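Local structure of dihydroorotase (Saccharomyces cerevisiae S288C, 6L0A) at residues 281-292 / 327-338; 21-29 / 338-346. The protein catalyses the reversible cyclisation of N-carbamoyl-L-aspartate to (S)-dihydroorotate, the third step of de novo pyrimidine biosynthesis, using two zinc ions per subunit. All blocks are in the same frame, centred on the assembly; numbering follows the deposited sequence.

Contact 1: 281-292 / 327-338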
loop_
_atom_site.group_PDB
_atom_site.type_symbol
_atom_site.label_atom_id
_atom_site.label_comp_id
_atom_site.label_asym_id
_atom_site.label_seq_id
_atom_site.Cartn_x
_atom_site.Cartn_y
_atom_site.Cartn_z
ATOM N N SER C 281 -3.289 -23.078 5.795
ATOM C CA SER C 281 -2.412 -24.155 6.267
ATOM C C SER C 281 -2.062 -24.050 7.747
ATOM O O SER C 281 -1.680 -25.060 8.356
ATOM C CB SER C 281 -1.119 -24.186 5.442
ATOM O OG SER C 281 -1.328 -24.731 4.144
ATOM N N PHE C 282 -2.162 -22.866 8.349
ATOM C CA PHE C 282 -1.825 -22.712 9.758
ATOM C C PHE C 282 -2.854 -21.857 10.467
ATOM O O PHE C 282 -2.530 -21.161 11.429
ATOM C CB PHE C 282 -0.414 -22.129 9.922
ATOM C CG PHE C 282 0.639 -22.963 9.259
ATOM C CD1 PHE C 282 1.221 -24.026 9.934
ATOM C CD2 PHE C 282 1.020 -22.720 7.952
ATOM C CE1 PHE C 282 2.178 -24.813 9.321
ATOM C CE2 PHE C 282 1.969 -23.507 7.331
ATOM C CZ PHE C 282 2.548 -24.556 8.019
ATOM N N ALA C 283 -4.109 -21.930 10.008
ATOM C CA ALA C 283 -5.146 -20.998 10.434
ATOM C C ALA C 283 -5.239 -20.895 11.954
ATOM O O ALA C 283 -5.092 -19.813 12.525
ATOM C CB ALA C 283 -6.486 -21.424 9.825
ATOM N N ILE C 284 -5.482 -22.011 12.636
ATOM C CA ILE C 284 -5.690 -21.917 14.077
ATOM C C ILE C 284 -4.391 -21.559 14.801
ATOM O O ILE C 284 -4.423 -20.710 15.705
ATOM C CB ILE C 284 -6.311 -23.211 14.633
ATOM C CG1 ILE C 284 -7.667 -23.457 13.965
ATOM C CG2 ILE C 284 -6.499 -23.082 16.138
ATOM C CD1 ILE C 284 -8.700 -22.384 14.288
ATOM N N PRO C 285 -3.240 -22.160 14.464
ATOM C CA PRO C 285 -1.974 -21.685 15.066
ATOM C C PRO C 285 -1.725 -20.182 14.941
ATOM O O PRO C 285 -1.198 -19.590 15.893
ATOM C CB PRO C 285 -0.913 -22.500 14.319
ATOM C CG PRO C 285 -1.610 -23.771 13.953
ATOM C CD PRO C 285 -3.028 -23.368 13.639
ATOM N N TYR C 286 -2.088 -19.539 13.816
ATOM C CA TYR C 286 -1.950 -18.083 13.722
ATOM C C TYR C 286 -2.762 -17.392 14.807
ATOM O O TYR C 286 -2.279 -16.476 15.486
ATOM C CB TYR C 286 -2.419 -17.559 12.353
ATOM C CG TYR C 286 -1.609 -17.934 11.138
ATOM C CD1 TYR C 286 -0.242 -17.676 11.071
ATOM C CD2 TYR C 286 -2.223 -18.507 10.036
ATOM C CE1 TYR C 286 0.485 -18.010 9.947
ATOM C CE2 TYR C 286 -1.512 -18.840 8.902
ATOM C CZ TYR C 286 -0.150 -18.589 8.866
ATOM O OH TYR C 286 0.545 -18.928 7.746
ATOM N N ILE C 287 -4.027 -17.785 14.948
ATOM C CA ILE C 287 -4.901 -17.137 15.915
ATOM C C ILE C 287 -4.402 -17.388 17.336
ATOM O O ILE C 287 -4.454 -16.504 18.199
ATOM C CB ILE C 287 -6.344 -17.630 15.719
ATOM C CG1 ILE C 287 -6.823 -17.300 14.298
ATOM C CG2 ILE C 287 -7.249 -17.003 16.750
ATOM C CD1 ILE C 287 -6.886 -15.806 14.021
ATOM N N ALA C 288 -3.923 -18.604 17.596
ATOM C CA ALA C 288 -3.404 -18.935 18.916
ATOM C C ALA C 288 -2.227 -18.040 19.275
ATOM O O ALA C 288 -2.069 -17.642 20.435
ATOM C CB ALA C 288 -2.998 -20.405 18.957
ATOM N N GLN C 289 -1.407 -17.688 18.285
ATOM C CA GLN C 289 -0.307 -16.762 18.533
ATOM C C GLN C 289 -0.818 -15.458 19.128
ATOM O O GLN C 289 -0.253 -14.937 20.101
ATOM C CB GLN C 289 0.457 -16.504 17.234
ATOM C CG GLN C 289 1.857 -15.931 17.436
ATOM C CD GLN C 289 2.721 -16.843 18.278
ATOM O OE1 GLN C 289 2.787 -18.053 18.037
ATOM N NE2 GLN C 289 3.393 -16.270 19.276
ATOM N N VAL C 290 -1.900 -14.924 18.564
ATOM C CA VAL C 290 -2.445 -13.651 19.023
ATOM C C VAL C 290 -3.019 -13.782 20.424
ATOM O O VAL C 290 -2.776 -12.937 21.296
ATOM C CB VAL C 290 -3.505 -13.146 18.031
ATOM C CG1 VAL C 290 -4.138 -11.849 18.540
ATOM C CG2 VAL C 290 -2.871 -12.974 16.662
ATOM N N PHE C 291 -3.803 -14.835 20.663
ATOM C CA PHE C 291 -4.443 -14.975 21.964
ATOM C C PHE C 291 -3.419 -15.240 23.065
ATOM O O PHE C 291 -3.595 -14.778 24.195
ATOM C CB PHE C 291 -5.490 -16.086 21.909
ATOM C CG PHE C 291 -6.808 -15.649 21.306
ATOM C CD1 PHE C 291 -6.908 -15.366 19.950
ATOM C CD2 PHE C 291 -7.939 -15.527 22.096
ATOM C CE1 PHE C 291 -8.119 -14.977 19.392
ATOM C CE2 PHE C 291 -9.155 -15.132 21.549
ATOM C CZ PHE C 291 -9.241 -14.856 20.187
ATOM N N GLU C 292 -2.335 -15.938 22.743
ATOM C CA GLU C 292 -1.257 -16.118 23.713
ATOM C C GLU C 292 -0.595 -14.788 24.042
ATOM O O GLU C 292 -0.445 -14.423 25.216
ATOM C CB GLU C 292 -0.229 -17.107 23.174
ATOM C CG GLU C 292 1.058 -17.124 23.987
ATOM C CD GLU C 292 1.712 -18.479 24.009
ATOM O OE1 GLU C 292 2.092 -18.971 22.926
ATOM O OE2 GLU C 292 1.841 -19.056 25.112
ATOM N N LEU C 327 -5.186 -27.986 20.238
ATOM C CA LEU C 327 -4.032 -27.107 20.126
ATOM C C LEU C 327 -2.988 -27.539 21.150
ATOM O O LEU C 327 -3.301 -27.658 22.337
ATOM C CB LEU C 327 -4.448 -25.659 20.363
ATOM C CG LEU C 327 -3.491 -24.563 19.908
ATOM C CD1 LEU C 327 -3.674 -24.279 18.425
ATOM C CD2 LEU C 327 -3.747 -23.327 20.737
ATOM N N PHE C 328 -1.758 -27.779 20.701
ATOM C CA PHE C 328 -0.706 -28.171 21.634
ATOM C C PHE C 328 0.560 -27.359 21.396
ATOM O O PHE C 328 0.898 -27.031 20.253
ATOM C CB PHE C 328 -0.411 -29.683 21.565
ATOM C CG PHE C 328 0.105 -30.166 20.237
ATOM C CD1 PHE C 328 -0.743 -30.301 19.151
ATOM C CD2 PHE C 328 1.431 -30.531 20.090
ATOM C CE1 PHE C 328 -0.271 -30.763 17.934
ATOM C CE2 PHE C 328 1.904 -30.991 18.875
ATOM C CZ PHE C 328 1.053 -31.110 17.799
ATOM N N LYS C 329 1.255 -27.051 22.498
ATOM C CA LYS C 329 2.319 -26.045 22.548
ATOM C C LYS C 329 3.635 -26.632 22.029
ATOM O O LYS C 329 4.613 -26.819 22.757
ATOM C CB LYS C 329 2.455 -25.516 23.971
ATOM C CG LYS C 329 3.447 -24.367 24.184
ATOM C CD LYS C 329 2.938 -23.049 23.633
ATOM C CE LYS C 329 3.842 -21.885 24.053
ATOM N NZ LYS C 329 3.529 -21.368 25.413
ATOM N N LYS C 330 3.644 -26.934 20.732
ATOM C CA LYS C 330 4.843 -27.367 20.021
ATOM C C LYS C 330 5.205 -26.283 19.012
ATOM O O LYS C 330 4.479 -26.067 18.034
ATOM C CB LYS C 330 4.633 -28.711 19.329
ATOM C CG LYS C 330 5.696 -29.038 18.282
ATOM C CD LYS C 330 6.940 -29.668 18.898
ATOM C CE LYS C 330 8.143 -29.580 17.957
ATOM N NZ LYS C 330 9.081 -28.479 18.338
ATOM N N GLU C 331 6.320 -25.603 19.260
ATOM C CA GLU C 331 6.799 -24.562 18.361
ATOM C C GLU C 331 7.070 -25.129 16.968
ATOM O O GLU C 331 7.534 -26.262 16.822
ATOM C CB GLU C 331 8.062 -23.940 18.959
ATOM C CG GLU C 331 8.705 -22.826 18.171
ATOM C CD GLU C 331 10.007 -22.379 18.809
ATOM O OE1 GLU C 331 9.954 -21.522 19.717
ATOM O OE2 GLU C 331 11.078 -22.898 18.417
ATOM N N GLN C 332 6.753 -24.343 15.934
ATOM C CA GLN C 332 6.963 -24.773 14.558
ATOM C C GLN C 332 7.301 -23.568 13.692
ATOM O O GLN C 332 7.083 -22.416 14.079
ATOM C CB GLN C 332 5.736 -25.492 13.991
ATOM C CG GLN C 332 4.488 -24.621 13.957
ATOM C CD GLN C 332 3.302 -25.325 13.328
ATOM O OE1 GLN C 332 3.424 -25.954 12.274
ATOM N NE2 GLN C 332 2.144 -25.228 13.980
ATOM N N VAL C 333 7.828 -23.852 12.504
ATOM C CA VAL C 333 8.331 -22.831 11.593
ATOM C C VAL C 333 7.507 -22.897 10.319
ATOM O O VAL C 333 7.450 -23.946 9.663
ATOM C CB VAL C 333 9.828 -23.016 11.293
ATOM C CG1 VAL C 333 10.238 -22.196 10.072
ATOM C CG2 VAL C 333 10.666 -22.628 12.510
ATOM N N ILE C 334 6.863 -21.787 9.978
ATOM C CA ILE C 334 6.075 -21.726 8.741
ATOM C C ILE C 334 7.012 -21.864 7.548
ATOM O O ILE C 334 8.039 -21.167 7.491
ATOM C CB ILE C 334 5.293 -20.410 8.674
ATOM C CG1 ILE C 334 4.360 -20.280 9.880
ATOM C CG2 ILE C 334 4.513 -20.315 7.372
ATOM C CD1 ILE C 334 3.950 -18.853 10.181
ATOM N N PRO C 335 6.710 -22.725 6.582
ATOM C CA PRO C 335 7.581 -22.868 5.411
ATOM C C PRO C 335 7.600 -21.604 4.566
ATOM O O PRO C 335 6.779 -20.696 4.724
ATOM C CB PRO C 335 6.957 -24.033 4.635
ATOM C CG PRO C 335 5.543 -24.102 5.118
ATOM C CD PRO C 335 5.587 -23.676 6.556
ATOM N N GLN C 336 8.548 -21.574 3.620
ATOM C CA GLN C 336 8.661 -20.449 2.698
ATOM C C GLN C 336 7.620 -20.517 1.594
ATOM O O GLN C 336 7.163 -19.473 1.112
ATOM C CB GLN C 336 10.061 -20.405 2.072
ATOM C CG GLN C 336 11.180 -20.127 3.063
ATOM C CD GLN C 336 11.089 -18.743 3.672
ATOM O OE1 GLN C 336 10.524 -17.824 3.075
ATOM N NE2 GLN C 336 11.663 -18.580 4.861
ATOM N N VAL C 337 7.248 -21.728 1.172
ATOM C CA VAL C 337 6.326 -21.943 0.065
ATOM C C VAL C 337 5.395 -23.095 0.430
ATOM O O VAL C 337 5.764 -23.997 1.187
ATOM C CB VAL C 337 7.093 -22.234 -1.248
ATOM C CG1 VAL C 337 6.150 -22.370 -2.421
ATOM C CG2 VAL C 337 8.118 -21.142 -1.532
ATOM N N ILE C 338 4.169 -23.042 -0.090
ATOM C CA ILE C 338 3.234 -24.162 -0.068
ATOM C C ILE C 338 3.002 -24.560 -1.520
ATOM O O ILE C 338 2.564 -23.734 -2.329
ATOM C CB ILE C 338 1.907 -23.801 0.622
ATOM C CG1 ILE C 338 2.155 -23.122 1.971
ATOM C CG2 ILE C 338 1.031 -25.035 0.804
ATOM C CD1 ILE C 338 2.560 -24.069 3.074
#
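Phe-282, the N-cap residue of helix 283-293, buries more surface than any other residue in this contact, and four residues of 327-338 gather round its ring. Gln-332 OE1 lies at the ring edge, near the ring plane, 3.4 Å from Phe-282 CE1, with the amide turned 80° to the ring. Pro-335 CD comes within 3.5 Å of Phe-282 CZ, next along the rim, and Ile-334 CG2 meets Phe-282 CE2 more loosely. Ile-338 CD1 also lies at the edge, beside CE2. The ring points out to the 332-335 chain because Phe-282 CG stands anti to its own carbonyl carbon (chi1 -58°).

In Gln-332, CG lies between the backbone N and the carbonyl carbon (chi1 61°) and the chain is extended beyond it, which sets the amide between Phe-282 and Pro-285. There NE2 sits 4.0 Å from Pro-285 CG and donates its hydrogen bond to Trp-357 O, which favours this rotation of the amide. Ile-334 sends its other branch past Phe-282, CD1 coming within 3.6 Å of Tyr-286 CE1. That tyrosine's hydroxyl is bonded to Phe-349 O.

Further along the helix, both methyls of Leu-327 touch it: CD2 is 3.5 Å from Ala-288 CB, and CD1 meets the CG2 branch of Ile-284. At the far end lies a salt bridge in which Lys-329 NZ reaches the syn lone pair of Glu-292 OE2 at 2.9 Å; the two side chains cross at about a right angle.

The helix packs the side bearing Ile-284 and Ala-288 against the antiparallel sheet formed by strands 4-8, 324-328, 354-362 and 332-333, with Leu-7 touching both Ile-284 and Leu-327, while Ile-287 and Phe-291 turn to helix 300-312.

Contact 2: 21-29 / 338-346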
loop_
_atom_site.group_PDB
_atom_site.type_symbol
_atom_site.label_atom_id
_atom_site.label_comp_id
_atom_site.label_asym_id
_atom_site.label_seq_id
_atom_site.Cartn_x
_atom_site.Cartn_y
_atom_site.Cartn_z
ATOM N N ALA C 21 -6.843 -27.571 -9.875
ATOM C CA ALA C 21 -5.663 -28.013 -9.134
ATOM C C ALA C 21 -5.466 -27.215 -7.854
ATOM O O ALA C 21 -5.034 -27.767 -6.834
ATOM C CB ALA C 21 -4.411 -27.909 -10.012
ATOM N N MET C 22 -5.747 -25.909 -7.887
ATOM C CA MET C 22 -5.616 -25.117 -6.671
ATOM C C MET C 22 -6.526 -25.666 -5.581
ATOM O O MET C 22 -6.117 -25.780 -4.420
ATOM C CB MET C 22 -5.934 -23.648 -6.959
ATOM C CG MET C 22 -5.831 -22.750 -5.730
ATOM S SD MET C 22 -4.148 -22.662 -5.104
ATOM C CE MET C 22 -3.475 -21.324 -6.126
ATOM N N CYS C 23 -7.755 -26.028 -5.954
ATOM C CA CYS C 23 -8.709 -26.597 -5.006
ATOM C C CYS C 23 -8.210 -27.916 -4.430
ATOM O O CYS C 23 -8.389 -28.189 -3.240
ATOM C CB CYS C 23 -10.056 -26.797 -5.694
ATOM S SG CYS C 23 -11.401 -27.307 -4.599
ATOM N N GLU C 24 -7.612 -28.760 -5.269
ATOM C CA GLU C 24 -7.061 -30.018 -4.779
ATOM C C GLU C 24 -5.930 -29.786 -3.790
ATOM O O GLU C 24 -5.768 -30.555 -2.835
ATOM C CB GLU C 24 -6.576 -30.859 -5.961
ATOM C CG GLU C 24 -7.684 -31.158 -6.959
ATOM C CD GLU C 24 -7.254 -32.130 -8.035
ATOM O OE1 GLU C 24 -6.074 -32.551 -8.026
ATOM O OE2 GLU C 24 -8.101 -32.473 -8.890
ATOM N N LEU C 25 -5.147 -28.724 -3.991
ATOM C CA LEU C 25 -4.075 -28.417 -3.055
ATOM C C LEU C 25 -4.630 -27.919 -1.729
ATOM O O LEU C 25 -4.208 -28.367 -0.662
ATOM C CB LEU C 25 -3.133 -27.379 -3.677
ATOM C CG LEU C 25 -1.995 -26.776 -2.853
ATOM C CD1 LEU C 25 -1.114 -27.840 -2.213
ATOM C CD2 LEU C 25 -1.165 -25.865 -3.746
ATOM N N VAL C 26 -5.599 -27.010 -1.780
ATOM C CA VAL C 26 -5.928 -26.199 -0.614
ATOM C C VAL C 26 -7.018 -26.816 0.255
ATOM O O VAL C 26 -6.993 -26.649 1.472
ATOM C CB VAL C 26 -6.319 -24.790 -1.087
ATOM C CG1 VAL C 26 -6.991 -24.004 0.030
ATOM C CG2 VAL C 26 -5.070 -24.070 -1.586
ATOM N N THR C 27 -7.977 -27.513 -0.342
ATOM C CA THR C 27 -9.095 -28.032 0.441
ATOM C C THR C 27 -8.658 -28.967 1.560
ATOM O O THR C 27 -9.198 -28.840 2.673
ATOM C CB THR C 27 -10.112 -28.709 -0.489
ATOM O OG1 THR C 27 -10.578 -27.760 -1.451
ATOM C CG2 THR C 27 -11.314 -29.232 0.316
ATOM N N PRO C 28 -7.692 -29.874 1.372
ATOM C CA PRO C 28 -7.198 -30.651 2.524
ATOM C C PRO C 28 -6.548 -29.799 3.599
ATOM O O PRO C 28 -6.503 -30.227 4.760
ATOM C CB PRO C 28 -6.190 -31.625 1.891
ATOM C CG PRO C 28 -6.576 -31.713 0.453
ATOM C CD PRO C 28 -7.069 -30.316 0.111
ATOM N N LYS C 29 -6.036 -28.608 3.258
ATOM C CA LYS C 29 -5.381 -27.767 4.252
ATOM C C LYS C 29 -6.351 -27.148 5.249
ATOM O O LYS C 29 -5.904 -26.630 6.278
ATOM C CB LYS C 29 -4.583 -26.652 3.561
ATOM C CG LYS C 29 -3.674 -27.149 2.445
ATOM C CD LYS C 29 -2.537 -27.978 3.036
ATOM C CE LYS C 29 -1.473 -28.283 1.992
ATOM N NZ LYS C 29 -2.008 -29.193 0.947
ATOM N N ILE C 338 4.169 -23.042 -0.090
ATOM C CA ILE C 338 3.234 -24.162 -0.068
ATOM C C ILE C 338 3.002 -24.560 -1.520
ATOM O O ILE C 338 2.564 -23.734 -2.329
ATOM C CB ILE C 338 1.907 -23.801 0.622
ATOM C CG1 ILE C 338 2.155 -23.122 1.971
ATOM C CG2 ILE C 338 1.031 -25.035 0.804
ATOM C CD1 ILE C 338 2.560 -24.069 3.074
ATOM N N SER C 339 3.292 -25.819 -1.853
ATOM C CA SER C 339 3.291 -26.252 -3.240
ATOM C C SER C 339 2.622 -27.611 -3.375
ATOM O O SER C 339 2.621 -28.417 -2.439
ATOM C CB SER C 339 4.720 -26.331 -3.797
ATOM O OG SER C 339 4.705 -26.639 -5.177
ATOM N N ASP C 340 2.058 -27.859 -4.558
ATOM C CA ASP C 340 1.523 -29.162 -4.917
ATOM C C ASP C 340 2.518 -30.007 -5.701
ATOM O O ASP C 340 2.167 -31.102 -6.145
ATOM C CB ASP C 340 0.220 -29.012 -5.717
ATOM C CG ASP C 340 0.427 -28.389 -7.098
ATOM O OD1 ASP C 340 1.550 -27.930 -7.418
ATOM O OD2 ASP C 340 -0.557 -28.349 -7.869
ATOM N N GLY C 341 3.746 -29.527 -5.883
ATOM C CA GLY C 341 4.737 -30.250 -6.653
ATOM C C GLY C 341 4.528 -30.236 -8.149
ATOM O O GLY C 341 5.343 -30.817 -8.876
ATOM N N LYS C 342 3.461 -29.608 -8.639
ATOM C CA LYS C 342 3.276 -29.472 -10.074
ATOM C C LYS C 342 3.471 -28.014 -10.476
ATOM O O LYS C 342 4.604 -27.521 -10.461
ATOM C CB LYS C 342 1.906 -30.012 -10.488
ATOM C CG LYS C 342 1.780 -31.518 -10.250
ATOM C CD LYS C 342 0.355 -32.025 -10.426
ATOM C CE LYS C 342 -0.288 -32.325 -9.077
ATOM N NZ LYS C 342 -0.137 -33.757 -8.680
ATOM N N ASP C 343 2.396 -27.301 -10.807
ATOM C CA ASP C 343 2.525 -25.940 -11.315
ATOM C C ASP C 343 2.163 -24.854 -10.303
ATOM O O ASP C 343 2.168 -23.675 -10.671
ATOM C CB ASP C 343 1.665 -25.760 -12.569
ATOM C CG ASP C 343 2.158 -26.590 -13.742
ATOM O OD1 ASP C 343 3.201 -27.267 -13.592
ATOM O OD2 ASP C 343 1.507 -26.560 -14.812
ATOM N N ILE C 344 1.861 -25.196 -9.051
ATOM C CA ILE C 344 1.306 -24.225 -8.108
ATOM C C ILE C 344 2.229 -24.091 -6.907
ATOM O O ILE C 344 2.518 -25.082 -6.224
ATOM C CB ILE C 344 -0.114 -24.608 -7.662
ATOM C CG1 ILE C 344 -1.060 -24.579 -8.863
ATOM C CG2 ILE C 344 -0.601 -23.667 -6.566
ATOM C CD1 ILE C 344 -2.494 -25.014 -8.542
ATOM N N SER C 345 2.679 -22.861 -6.643
ATOM C CA SER C 345 3.343 -22.502 -5.400
ATOM C C SER C 345 2.618 -21.312 -4.786
ATOM O O SER C 345 2.335 -20.336 -5.481
ATOM C CB SER C 345 4.812 -22.146 -5.635
ATOM O OG SER C 345 5.476 -23.198 -6.307
ATOM N N ILE C 346 2.324 -21.397 -3.492
ATOM C CA ILE C 346 1.681 -20.323 -2.744
ATOM C C ILE C 346 2.625 -19.879 -1.643
ATOM O O ILE C 346 3.220 -20.714 -0.950
ATOM C CB ILE C 346 0.343 -20.774 -2.126
ATOM C CG1 ILE C 346 -0.621 -21.271 -3.193
ATOM C CG2 ILE C 346 -0.285 -19.641 -1.304
ATOM C CD1 ILE C 346 -1.638 -22.248 -2.617
HETATM O O HOH W 1 -2.847 -29.537 -7.037
#
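Leu-25, on helix 20-32, extends its two methyls to different parts of the 338-346 hairpin, and it is the most deeply covered residue here. With CG anti to the backbone N (chi1 174°), CD1 faces the first strand and turn, 3.8 Å from Ser-339 O and close to Asp-340 CB. CD2 points to the returning chain, 3.6 Å from Ile-344 CG2, the two side chains sliding past each other in opposite directions. The same methyl meets Ile-346 CD1 tip to tip.

Ile-344 divides its branches in a similar way. CG2 fills the angle between Leu-25 and Met-22 CE, whereas CD1 lies against the helix backbone, 3.4 Å from Met-22 N, and also touches Ala-21 CB. Met-22 starts out straight and then bends at chi2 and chi3, so that its thioether turns back to the hairpin; the side chains of Met-22 and Ile-346 point tip to tip, with SD 3.6 Å from CD1. Val-26 CG2 touches the same isoleucine methyl, its side chain at about a right angle to Ile-346. The Met-22 side chain is about 10 Å from the bound malate.

No direct hydrogen bond joins the segments, but one water donates to both Ala-21 O (2.8 Å) and Asp-340 OD2 (2.7 Å). The other carboxylate oxygen, OD1, is held inside the turn by Lys-342 N at 2.8 Å and by Ile-344 N, which approach from opposite faces of the carboxylate plane and so restrict its rotation.

The hairpin combines an ST turn at Ser-339 with an Asx turn at Asp-340, and its strands are paired by reciprocal Ile-338 and Ile-346 bonds. It packs on the helix of a beta-alpha unit, strand 11-15, which bears the zinc ligand His-14, followed by helix 20-32, consistent with the TIM-barrel fold of this superfamily.

Contacts 1 and 2 have centres 19 Å apart and share Ile-338, where the chain leaving 327-338 enters the 338-346 hairpin. Along the sequence contact 1 is nested within the loop that contact 2 closes: helix 20-32 comes first, helix 283-293 much later, then the C-terminal run 327-346, which packs on both. The two also touch directly, Val-337 CG1 reaching Ser-345 CB at 3.5 Å and Ser-281 OG lying 3.6 Å from Lys-29 CD. That continuous run therefore passes back along helix 283-293 from Glu-292 to its N-terminal end and on to helix 20-32, tying the C-terminal part of the chain to a helix near the zinc site.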